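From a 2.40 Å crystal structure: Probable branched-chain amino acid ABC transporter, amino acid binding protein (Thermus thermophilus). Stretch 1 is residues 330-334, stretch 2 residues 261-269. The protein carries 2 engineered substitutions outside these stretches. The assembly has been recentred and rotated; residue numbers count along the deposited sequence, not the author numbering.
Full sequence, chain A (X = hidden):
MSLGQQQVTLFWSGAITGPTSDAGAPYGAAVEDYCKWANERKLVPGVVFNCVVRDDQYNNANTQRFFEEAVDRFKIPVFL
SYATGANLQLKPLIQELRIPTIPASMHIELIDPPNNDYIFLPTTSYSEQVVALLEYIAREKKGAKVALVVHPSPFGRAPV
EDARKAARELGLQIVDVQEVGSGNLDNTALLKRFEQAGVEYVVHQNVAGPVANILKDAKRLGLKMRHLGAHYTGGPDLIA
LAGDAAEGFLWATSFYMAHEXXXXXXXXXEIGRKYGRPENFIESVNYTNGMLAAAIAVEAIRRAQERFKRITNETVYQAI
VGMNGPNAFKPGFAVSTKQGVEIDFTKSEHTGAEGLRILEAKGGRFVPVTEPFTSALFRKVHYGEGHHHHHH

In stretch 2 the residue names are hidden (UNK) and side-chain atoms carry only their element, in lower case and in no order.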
# COMPACT_ATOMS: atom_id res chain seq x y z
N LYS A 330 23.48 20.10 3.88
CA LYS A 330 24.08 19.03 3.15
C LYS A 330 23.88 17.69 3.85
O LYS A 330 24.79 17.15 4.43
CB LYS A 330 25.56 19.33 2.87
CG LYS A 330 26.27 20.19 3.92
CD LYS A 330 26.57 19.46 5.30
CE LYS A 330 27.97 19.84 5.92
NZ LYS A 330 29.06 18.85 5.58
N PRO A 331 22.66 17.14 3.79
CA PRO A 331 22.53 15.82 4.45
C PRO A 331 23.14 14.64 3.64
O PRO A 331 23.32 13.57 4.19
CB PRO A 331 21.02 15.67 4.60
CG PRO A 331 20.47 16.44 3.37
CD PRO A 331 21.42 17.58 3.13
N GLY A 332 23.47 14.82 2.37
CA GLY A 332 23.94 13.73 1.52
C GLY A 332 22.82 12.87 0.94
O GLY A 332 23.00 11.71 0.73
N PHE A 333 21.64 13.44 0.68
CA PHE A 333 20.58 12.64 0.03
C PHE A 333 20.52 12.81 -1.47
O PHE A 333 20.22 11.85 -2.21
CB PHE A 333 19.21 12.91 0.62
CG PHE A 333 19.05 12.41 2.00
CD1 PHE A 333 19.19 11.05 2.27
CD2 PHE A 333 18.77 13.26 3.03
CE1 PHE A 333 19.00 10.56 3.54
CE2 PHE A 333 18.59 12.79 4.32
CZ PHE A 333 18.72 11.45 4.59
N ALA A 334 20.83 14.02 -1.92
CA ALA A 334 20.75 14.36 -3.32
C ALA A 334 22.10 14.83 -3.77
O ALA A 334 22.90 15.28 -2.94
CB ALA A 334 19.70 15.48 -3.56
N UNK A 261 28.18 5.82 -1.73
CA UNK A 261 28.66 6.10 -0.37
C UNK A 261 28.52 7.55 0.07
O UNK A 261 29.21 8.42 -0.45
c UNK A 261 30.11 5.61 -0.24
o UNK A 261 31.28 3.61 -0.97
c UNK A 261 30.24 4.07 -0.42
o UNK A 261 29.31 3.32 -0.01
N UNK A 262 27.69 7.76 1.10
CA UNK A 262 27.15 9.05 1.53
C UNK A 262 26.70 8.85 2.98
O UNK A 262 26.16 7.79 3.31
c UNK A 262 24.95 10.30 1.47
o UNK A 262 26.12 9.87 -0.57
c UNK A 262 25.83 9.36 0.74
N UNK A 263 26.92 9.86 3.85
CA UNK A 263 26.36 9.76 5.18
C UNK A 263 24.83 9.63 5.20
O UNK A 263 24.27 9.02 6.13
c UNK A 263 27.52 11.91 4.85
c UNK A 263 27.91 10.95 3.74
c UNK A 263 26.82 11.06 5.88
N UNK A 264 24.17 10.17 4.17
CA UNK A 264 22.72 10.23 4.19
C UNK A 264 22.15 8.89 3.83
O UNK A 264 21.29 8.38 4.54
N UNK A 265 22.65 8.31 2.73
CA UNK A 265 22.32 6.92 2.36
C UNK A 265 22.63 5.96 3.53
O UNK A 265 21.82 5.10 3.85
c UNK A 265 21.22 7.56 -0.44
c UNK A 265 22.73 7.39 -0.09
c UNK A 265 22.58 5.05 0.74
c UNK A 265 23.03 6.45 1.08
N UNK A 266 23.77 6.15 4.17
CA UNK A 266 24.12 5.34 5.33
C UNK A 266 23.05 5.47 6.42
O UNK A 266 22.57 4.47 6.95
n UNK A 266 28.54 6.24 5.93
c UNK A 266 25.51 5.81 5.84
c UNK A 266 29.27 7.00 5.11
c UNK A 266 27.90 4.99 5.49
n UNK A 266 29.41 6.63 3.84
n UNK A 266 29.84 8.13 5.51
c UNK A 266 26.54 4.70 6.09
N UNK A 267 22.65 6.70 6.71
CA UNK A 267 21.62 6.99 7.71
C UNK A 267 20.26 6.39 7.35
O UNK A 267 19.57 5.83 8.21
c UNK A 267 20.27 10.50 9.01
c UNK A 267 21.51 8.51 7.94
c UNK A 267 20.54 8.95 9.03
c UNK A 267 21.15 8.49 10.34
N UNK A 268 19.86 6.51 6.09
CA UNK A 268 18.60 5.91 5.66
C UNK A 268 18.57 4.41 6.03
O UNK A 268 17.57 3.94 6.57
n UNK A 268 17.86 6.72 1.49
o UNK A 268 17.00 4.70 1.06
c UNK A 268 17.97 5.03 3.24
c UNK A 268 18.35 6.20 4.15
c UNK A 268 17.56 5.48 1.83
N UNK A 269 19.69 3.72 5.77
CA UNK A 269 19.88 2.29 6.05
C UNK A 269 19.78 1.98 7.54
O UNK A 269 18.99 1.13 7.98
n UNK A 269 22.21 1.25 1.32
c UNK A 269 20.34 1.77 3.13
c UNK A 269 21.32 1.18 4.12
c UNK A 269 20.96 2.03 1.73
c UNK A 269 21.25 1.84 5.52

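Position 261 carries four side-chain atoms: two carbons in a row, the second bonded to two oxygens. This is a short carboxylate, and because asparagine would have a nitrogen in place of one oxygen, the residue is Asp261. It lies in the loop ahead of the helix and does not reach stretch 1; it touches a crystal neighbour instead.

Position 262 has a single carbon bearing one oxygen and one further carbon, a branch at CB that combines a hydroxyl and a methyl group and so identifies Thr262. Its CA-to-CB bond points toward stretch 1, near Gly332. The residue occupies the N-cap position, yet its side chain makes no capping bond.

At position 263 three carbons close a ring onto the backbone nitrogen, which only proline does: Pro263. It opens the helix, where the lack of an amide hydrogen costs nothing, since the first turn has no carbonyl before it to satisfy. Its CA-to-CB bond points sideways relative to stretch 1.

Position 264 has no side-chain atoms at all and is therefore Gly264. Its CA sits 4.6 Å from the CA of Gly332, and its CA is 3.4 Å from the O of Pro331. An ideal CB here would point toward stretch 1 and fall 2.7 Å from the O of Pro331 and equally close to the O of Gly332, so the approach leaves no room for a side chain.

Position 265 shows four carbons, forked at the first, with one arm two carbons long. That is Ile265, with both chi angles in the m well. Its CB points sideways, but the end of the side chain comes nearer to stretch 1; its backbone N lies 4.4 Å from CE1 of Phe333.

Position 266 has three carbons, a nitrogen, and then a carbon carrying two more nitrogens, a guanidinium on a long arm: Arg266. It is exposed and out of reach of stretch 1.

Four carbons forked at the second define position 267 as Leu267, chi1 t and chi2 p. Although its CA-to-CB bond points toward stretch 1, the nearest approach of the side chain is 4.8 Å, from CD2 of Leu267 to CZ of Phe333.

Position 268 has three carbons, the third holding one oxygen and one nitrogen, as in Gln268. Its CB lies 4.5 Å from CE1 of Phe333, at the edge of the ring.

Position 269 ends the stretch with four carbons in a row and a terminal nitrogen, Lys269, whose amine is hydrogen-bonded elsewhere in the structure.

The contact is one of packing, with no hydrogen bond between the stretches. Two glycines let the backbones come close, and the positive phi of Gly332 (82°) itself calls for glycine. Phe333 starts with its CB pointing away, but its ring returns to the helix, placing CE1 3.3 Å from the O of Gly264. That carbonyl also accepts the helical bond from the N of Gln268 (2.8 Å to the O of Gly264), so the aromatic ring packs against a helix turn already satisfied internally.

Stretch 2, residues 261-269: DTPGIRLQK
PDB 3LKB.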